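Local coordinates for protein peptidoglycan N-acetylglucosamine deacetylase (Agathobacter rectalis, PDB 5JMU) that probably hydrolyses the acetamide of N-acetylglucosamine in peptidoglycan, through a zinc-dependent catalytic domain of the polysaccharide deacetylase (NodB homology) family, at residues Ser154-Pro159 against Val183-Ile188; Pro159-Thr164 against Lys189-Asn194; Val73-Ala78 against Asn109-Ile114. All blocks are in the same frame, centred on the assembly; numbering follows the deposited sequence.

Contact 1 (Ser154-Pro159 against Val183-Ile188)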
# COMPACT_ATOMS: atom_id res chain seq x y z
N SER A 154 -10.07 -6.23 0.34
CA SER A 154 -10.10 -7.40 1.23
C SER A 154 -11.26 -7.32 2.21
O SER A 154 -11.55 -8.31 2.88
CB SER A 154 -8.80 -7.49 2.02
OG SER A 154 -8.73 -6.35 2.86
N GLY A 155 -11.92 -6.17 2.31
CA GLY A 155 -12.96 -5.95 3.28
C GLY A 155 -12.44 -5.75 4.69
O GLY A 155 -13.24 -5.72 5.61
N ASP A 156 -11.12 -5.61 4.88
CA ASP A 156 -10.56 -5.59 6.23
C ASP A 156 -10.52 -4.19 6.84
O ASP A 156 -10.02 -4.02 7.93
CB ASP A 156 -9.17 -6.26 6.28
CG ASP A 156 -8.03 -5.38 5.72
OD1 ASP A 156 -8.28 -4.27 5.23
OD2 ASP A 156 -6.88 -5.87 5.78
N ALA A 157 -11.08 -3.21 6.14
CA ALA A 157 -11.09 -1.84 6.65
C ALA A 157 -12.40 -1.51 7.38
O ALA A 157 -12.51 -0.45 7.97
CB ALA A 157 -10.86 -0.86 5.50
N ASN A 158 -13.36 -2.43 7.35
CA ASN A 158 -14.67 -2.17 7.97
C ASN A 158 -14.55 -1.98 9.48
O ASN A 158 -13.83 -2.72 10.17
CB ASN A 158 -15.65 -3.31 7.65
N PRO A 159 -15.27 -0.98 10.01
CA PRO A 159 -15.25 -0.64 11.44
C PRO A 159 -15.61 -1.84 12.34
O PRO A 159 -15.12 -1.93 13.46
CB PRO A 159 -16.29 0.49 11.55
CG PRO A 159 -17.07 0.46 10.26
CD PRO A 159 -16.17 -0.11 9.23
N VAL A 183 -4.05 -5.68 -4.30
CA VAL A 183 -4.91 -6.03 -3.16
C VAL A 183 -4.62 -5.10 -1.99
O VAL A 183 -3.42 -4.91 -1.68
CB VAL A 183 -4.62 -7.46 -2.72
CG1 VAL A 183 -5.55 -7.87 -1.49
CG2 VAL A 183 -4.82 -8.45 -3.91
N LEU A 184 -5.65 -4.52 -1.40
CA LEU A 184 -5.48 -3.72 -0.19
C LEU A 184 -5.76 -4.53 1.05
O LEU A 184 -6.88 -4.98 1.24
CB LEU A 184 -6.46 -2.52 -0.20
CG LEU A 184 -6.60 -1.65 1.06
CD1 LEU A 184 -5.22 -0.97 1.35
CD2 LEU A 184 -7.66 -0.59 0.85
N GLN A 185 -4.75 -4.72 1.90
CA GLN A 185 -4.95 -5.21 3.26
C GLN A 185 -4.23 -4.26 4.23
O GLN A 185 -3.48 -3.37 3.82
CB GLN A 185 -4.42 -6.63 3.47
CG GLN A 185 -5.22 -7.70 2.73
CD GLN A 185 -4.55 -9.06 2.86
OE1 GLN A 185 -3.76 -9.49 1.99
NE2 GLN A 185 -4.86 -9.77 3.97
N HIS A 186 -4.44 -4.50 5.52
CA HIS A 186 -3.81 -3.69 6.54
C HIS A 186 -3.06 -4.61 7.48
O HIS A 186 -3.70 -5.44 8.15
CB HIS A 186 -4.88 -2.90 7.32
CG HIS A 186 -5.57 -1.84 6.49
ND1 HIS A 186 -6.54 -2.13 5.56
CD2 HIS A 186 -5.42 -0.49 6.46
CE1 HIS A 186 -6.95 -1.01 4.98
NE2 HIS A 186 -6.29 0.00 5.51
N ASP A 187 -1.74 -4.47 7.58
CA ASP A 187 -1.02 -5.44 8.43
C ASP A 187 -1.13 -5.15 9.93
O ASP A 187 -0.61 -5.91 10.75
CB ASP A 187 0.48 -5.59 8.02
CG ASP A 187 1.27 -4.28 8.05
OD1 ASP A 187 0.77 -3.27 7.53
OD2 ASP A 187 2.44 -4.27 8.53
N ILE A 188 -1.85 -4.08 10.29
CA ILE A 188 -2.17 -3.84 11.70
C ILE A 188 -3.40 -4.62 12.17
O ILE A 188 -3.76 -4.55 13.35
CB ILE A 188 -2.41 -2.34 11.96
CG1 ILE A 188 -3.48 -1.81 11.01
CG2 ILE A 188 -1.09 -1.58 11.86
CD1 ILE A 188 -4.11 -0.50 11.53
O HOH W 1 -9.72 -3.73 1.35
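In D156 a chi1 of 76° sets CG between the backbone N and the carbonyl carbon, and the carboxylate it carries meets H186, whose own CG lies beside its backbone N, anti to the carbonyl carbon (chi1 -68°). Both carboxylate oxygens are then engaged by the same residue. OD1 receives the ring N-H of ND1 at 2.8 Å, on its syn side but well out of the carboxylate plane; the ring and carboxylate planes are 54° apart. OD2 takes the backbone N of H186 through its syn lone pair, also at 2.8 Å, and has a further bond from OG of S192, which bonds NE2 of Q185 as well. The ND1 bond would restrain the ring's rotation, while the bond to H186 N ties the carboxylate to the strand backbone. The pair lies near the C-terminal part of strand 180-186, in the parallel sheet of the NodB homology fold, where the H186 side chain stands about 4 Å from the zinc ion and about 3 Å from the side chain of D28, a zinc ligand. H186 is not itself among the zinc ligands, and D156 would fix the orientation of its ring beside the site. A157 adds CB at 3.9 Å from CE1 of the ring. Two residues before D156, S154 OG gives its proton to the carbonyl O of L184 at 2.8 Å, within the carbonyl plane, and accepts the backbone N of D156 in an ST turn. Water 1 bridges S154 N and that same L184 oxygen, while S154 CB packs 3.7 Å from CG of Q185.

Contact 2 (Pro159-Thr164 against Lys189-Asn194)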
# COMPACT_ATOMS: atom_id res chain seq x y z
N PRO A 159 -15.27 -0.98 10.01
CA PRO A 159 -15.25 -0.64 11.44
C PRO A 159 -15.61 -1.84 12.34
O PRO A 159 -15.12 -1.93 13.46
CB PRO A 159 -16.29 0.49 11.55
CG PRO A 159 -17.07 0.46 10.26
CD PRO A 159 -16.17 -0.11 9.23
N LYS A 160 -16.46 -2.73 11.85
CA LYS A 160 -16.65 -4.03 12.47
C LYS A 160 -15.82 -5.03 11.67
O LYS A 160 -16.04 -5.17 10.47
CB LYS A 160 -18.12 -4.45 12.45
N PRO A 161 -14.86 -5.71 12.33
CA PRO A 161 -13.99 -6.64 11.61
C PRO A 161 -14.76 -7.82 11.03
O PRO A 161 -15.78 -8.21 11.59
CB PRO A 161 -13.02 -7.14 12.69
CG PRO A 161 -13.14 -6.12 13.80
CD PRO A 161 -14.55 -5.68 13.77
N ILE A 162 -14.27 -8.37 9.92
CA ILE A 162 -14.85 -9.59 9.37
C ILE A 162 -13.91 -10.72 9.77
O ILE A 162 -12.86 -10.49 10.39
CB ILE A 162 -15.02 -9.50 7.83
CG1 ILE A 162 -13.68 -9.16 7.16
CG2 ILE A 162 -16.05 -8.43 7.51
CD1 ILE A 162 -13.73 -9.18 5.63
N SER A 163 -14.27 -11.95 9.43
CA SER A 163 -13.44 -13.06 9.82
C SER A 163 -12.26 -13.24 8.87
O SER A 163 -12.23 -12.72 7.74
CB SER A 163 -14.25 -14.34 9.86
OG SER A 163 -14.55 -14.75 8.54
N THR A 164 -11.27 -13.97 9.37
CA THR A 164 -10.15 -14.32 8.53
C THR A 164 -10.62 -15.02 7.27
O THR A 164 -10.15 -14.71 6.15
CB THR A 164 -9.16 -15.20 9.29
OG1 THR A 164 -8.52 -14.40 10.29
CG2 THR A 164 -8.05 -15.74 8.34
N LYS A 189 -4.05 -5.35 11.27
CA LYS A 189 -5.20 -6.16 11.62
C LYS A 189 -4.86 -7.64 11.63
O LYS A 189 -4.68 -8.24 10.55
CB LYS A 189 -6.33 -5.90 10.62
CG LYS A 189 -6.68 -4.44 10.65
CD LYS A 189 -7.91 -4.11 9.86
CE LYS A 189 -8.32 -2.63 10.01
NZ LYS A 189 -8.46 -2.26 11.41
N GLU A 190 -4.80 -8.21 12.83
CA GLU A 190 -4.41 -9.58 13.01
C GLU A 190 -5.24 -10.55 12.12
O GLU A 190 -4.69 -11.43 11.45
CB GLU A 190 -4.56 -9.96 14.47
CG GLU A 190 -3.90 -11.26 14.75
CD GLU A 190 -4.04 -11.65 16.22
OE1 GLU A 190 -4.85 -11.04 16.96
OE2 GLU A 190 -3.33 -12.57 16.62
N PHE A 191 -6.57 -10.37 12.08
CA PHE A 191 -7.41 -11.31 11.33
C PHE A 191 -7.09 -11.29 9.83
O PHE A 191 -7.27 -12.28 9.11
CB PHE A 191 -8.91 -11.03 11.56
CG PHE A 191 -9.40 -9.74 10.93
CD1 PHE A 191 -9.34 -8.55 11.62
CD2 PHE A 191 -9.93 -9.73 9.64
CE1 PHE A 191 -9.82 -7.36 11.06
CE2 PHE A 191 -10.39 -8.56 9.05
CZ PHE A 191 -10.30 -7.34 9.74
N SER A 192 -6.59 -10.15 9.36
CA SER A 192 -6.33 -10.00 7.94
C SER A 192 -4.94 -10.56 7.64
O SER A 192 -4.72 -11.23 6.61
CB SER A 192 -6.45 -8.50 7.54
OG SER A 192 -6.27 -8.36 6.11
N VAL A 193 -3.97 -10.27 8.51
CA VAL A 193 -2.66 -10.89 8.36
C VAL A 193 -2.79 -12.40 8.30
O VAL A 193 -2.11 -13.08 7.51
CB VAL A 193 -1.71 -10.48 9.52
CG1 VAL A 193 -0.46 -11.37 9.60
CG2 VAL A 193 -1.34 -8.97 9.37
N ASN A 194 -3.69 -12.93 9.11
CA ASN A 194 -3.81 -14.39 9.23
C ASN A 194 -4.44 -15.02 7.98
O ASN A 194 -4.45 -16.25 7.84
CB ASN A 194 -4.63 -14.77 10.48
CG ASN A 194 -3.84 -14.59 11.76
OD1 ASN A 194 -2.62 -14.41 11.74
ND2 ASN A 194 -4.54 -14.69 12.90
O HOH W 2 -7.46 -15.40 12.51
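F191 lays its ring against the extended residues P161-S163, which lead into helix 164-175 of the NodB homology fold, while the ring itself belongs to the short helix 190-193. The carbonyl O of I162 sits over one face, offset toward the rim, 3.1 Å from CD2; S192 CB lies over the opposite face. The I162 side chain crosses that of F191 at about a right angle, bringing CG1 to 3.8 Å from CE2, and P161 sets CB 3.6 Å from CE1. F191 CB points toward this loop, and a chi1 of 69° puts CG between its backbone N and carbonyl carbon. An alanine here would probably leave P161 CB and I162 CG1 without their aromatic partner and open a gap between loop and helix. Beyond the ring, T164 begins the long helix, just after the N-cap residue S163, and its CG2 lies 3.7 Å from the carbonyl O of N194. Its OG1 donates to the carbonyl O of F191 at 2.7 Å, in the carbonyl plane and on a lone pair. The same hydroxyl accepts from water 2, which in turn accepts from ND2 of N194 at 3.0 Å.

Contact 3 (Val73-Ala78 against Asn109-Ile114). With ZN (zinc ion), chain C.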
# COMPACT_ATOMS: atom_id res chain seq x y z
N VAL A 73 9.15 -0.87 0.28
CA VAL A 73 8.73 0.02 1.35
C VAL A 73 8.32 1.34 0.73
O VAL A 73 9.12 1.99 0.00
CB VAL A 73 9.88 0.21 2.37
CG1 VAL A 73 9.50 1.31 3.40
CG2 VAL A 73 10.13 -1.10 3.06
N ALA A 74 7.06 1.70 0.94
CA ALA A 74 6.46 2.88 0.32
C ALA A 74 5.81 3.76 1.42
O ALA A 74 5.62 3.34 2.55
CB ALA A 74 5.42 2.45 -0.71
N ILE A 75 5.47 5.00 1.07
CA ILE A 75 4.90 5.92 2.05
C ILE A 75 3.40 5.85 2.13
O ILE A 75 2.77 5.84 1.09
CB ILE A 75 5.30 7.36 1.69
CG1 ILE A 75 6.81 7.50 1.82
CG2 ILE A 75 4.60 8.36 2.66
CD1 ILE A 75 7.39 8.87 1.30
N HIS A 76 2.83 5.81 3.35
CA HIS A 76 1.38 6.03 3.54
C HIS A 76 1.22 7.41 4.19
O HIS A 76 0.75 8.36 3.57
CB HIS A 76 0.77 4.89 4.35
CG HIS A 76 -0.73 4.80 4.34
ND1 HIS A 76 -1.51 5.13 3.24
CD2 HIS A 76 -1.58 4.38 5.30
CE1 HIS A 76 -2.79 4.93 3.55
NE2 HIS A 76 -2.86 4.49 4.80
N SER A 77 1.72 7.53 5.41
CA SER A 77 1.68 8.82 6.12
C SER A 77 2.38 8.69 7.46
O SER A 77 2.27 7.67 8.11
CB SER A 77 0.21 9.25 6.34
OG SER A 77 0.17 10.34 7.26
N ALA A 78 3.12 9.71 7.88
CA ALA A 78 3.74 9.59 9.19
C ALA A 78 2.69 9.57 10.28
O ALA A 78 2.70 8.70 11.15
CB ALA A 78 4.78 10.75 9.43
N ASN A 109 17.48 4.15 1.91
CA ASN A 109 16.97 4.67 0.65
C ASN A 109 15.72 5.52 0.84
O ASN A 109 14.95 5.28 1.74
CB ASN A 109 16.62 3.52 -0.30
CG ASN A 109 17.80 2.65 -0.61
OD1 ASN A 109 18.81 3.13 -1.11
ND2 ASN A 109 17.69 1.37 -0.32
N ASP A 110 15.51 6.46 -0.07
CA ASP A 110 14.23 7.18 -0.13
C ASP A 110 13.15 6.32 -0.73
O ASP A 110 13.42 5.44 -1.54
CB ASP A 110 14.34 8.43 -0.97
CG ASP A 110 15.36 9.38 -0.45
OD1 ASP A 110 15.17 9.89 0.68
OD2 ASP A 110 16.36 9.60 -1.16
N ALA A 111 11.91 6.63 -0.39
CA ALA A 111 10.76 5.97 -1.01
C ALA A 111 10.53 6.52 -2.38
O ALA A 111 10.84 7.69 -2.64
CB ALA A 111 9.49 6.15 -0.15
N SER A 112 9.97 5.69 -3.27
CA SER A 112 9.58 6.10 -4.62
C SER A 112 8.08 6.11 -4.91
O SER A 112 7.65 6.70 -5.90
CB SER A 112 10.23 5.16 -5.66
OG SER A 112 11.66 5.25 -5.63
N ILE A 113 7.32 5.42 -4.07
CA ILE A 113 5.90 5.16 -4.28
C ILE A 113 5.18 5.54 -3.00
O ILE A 113 5.72 5.35 -1.90
CB ILE A 113 5.63 3.64 -4.59
CG1 ILE A 113 6.56 3.15 -5.71
CG2 ILE A 113 4.12 3.43 -4.99
CD1 ILE A 113 6.43 1.62 -6.05
N ILE A 114 3.99 6.09 -3.15
CA ILE A 114 3.13 6.41 -2.01
C ILE A 114 1.73 5.87 -2.20
O ILE A 114 1.33 5.49 -3.33
CB ILE A 114 3.05 7.96 -1.75
CG1 ILE A 114 2.12 8.63 -2.77
CG2 ILE A 114 4.42 8.59 -1.82
CD1 ILE A 114 1.77 10.10 -2.37
ZN ZN C . -4.49 3.96 6.03
O HOH W 3 8.92 3.10 -2.57
O HOH W 4 -5.06 2.47 4.74
O HOH W 5 -6.17 3.34 7.15
O HOH W 6 -5.86 5.25 4.94
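The zinc site of this deacetylase domain takes one of its ligands, H76, from the C-terminal part of strand 72-77, and the contact joins that strand to strand 113-114 and the residues leading into it. I75 and I114 form a single beta bridge. The backbone N of I75 donates to the carbonyl O of I113 at 3.0 Å, with a nearly straight N-H...O angle of 163°, and the I75 carbonyl O receives a CA-H...O contact from I114. Apolar groups close around this bridge. I75 CG1, beside its own backbone N, meets A111 CB at 3.6 Å, and CD1 touches the same methyl; I75 CB faces I114 CG2 at 3.8 Å. A74 CB packs against I113 CB at 4.1 Å. Helix 89-107 also lies against I75, through M99, N100 and I103. Water 3 links the carbonyl O of V73 to the backbone N of S112. One residue beyond I75, H76 has its CB turned away from N109-I114 and binds zinc through NE2 at 2.1 Å. D28, H80 and three waters complete the coordination. ND1 of H76 is hydrogen-bonded to the carbonyl O of R115, directly after I114, and so serves as the donor. Both ring nitrogens are therefore engaged, which would hold the imidazole against rotation and keep NE2 directed at the metal; the carbonyl partner would also be likely to make the ring a somewhat stronger electron donor to zinc.

Contacts 1 and 3 are buried and reach the same parallel sheet from opposite sides of the chain's centre, about 19 Å apart between their centres; contact 2 lies at the surface. Contacts 1 and 2 are neighbours: they share P159, and strand 180-186 is followed, after a short connection, by helix 190-193, with the S192 hydroxyl hydrogen-bonded to D156 and Q185. Their chemistry follows their place. Contact 1 is mostly polar, a carboxylate bonded to a histidine near zinc; contact 3 pairs backbones and packs apolar side chains around them, and its neighbouring histidine binds the metal directly; contact 2, farther from zinc, combines aromatic packing with a water-linked hydroxyl.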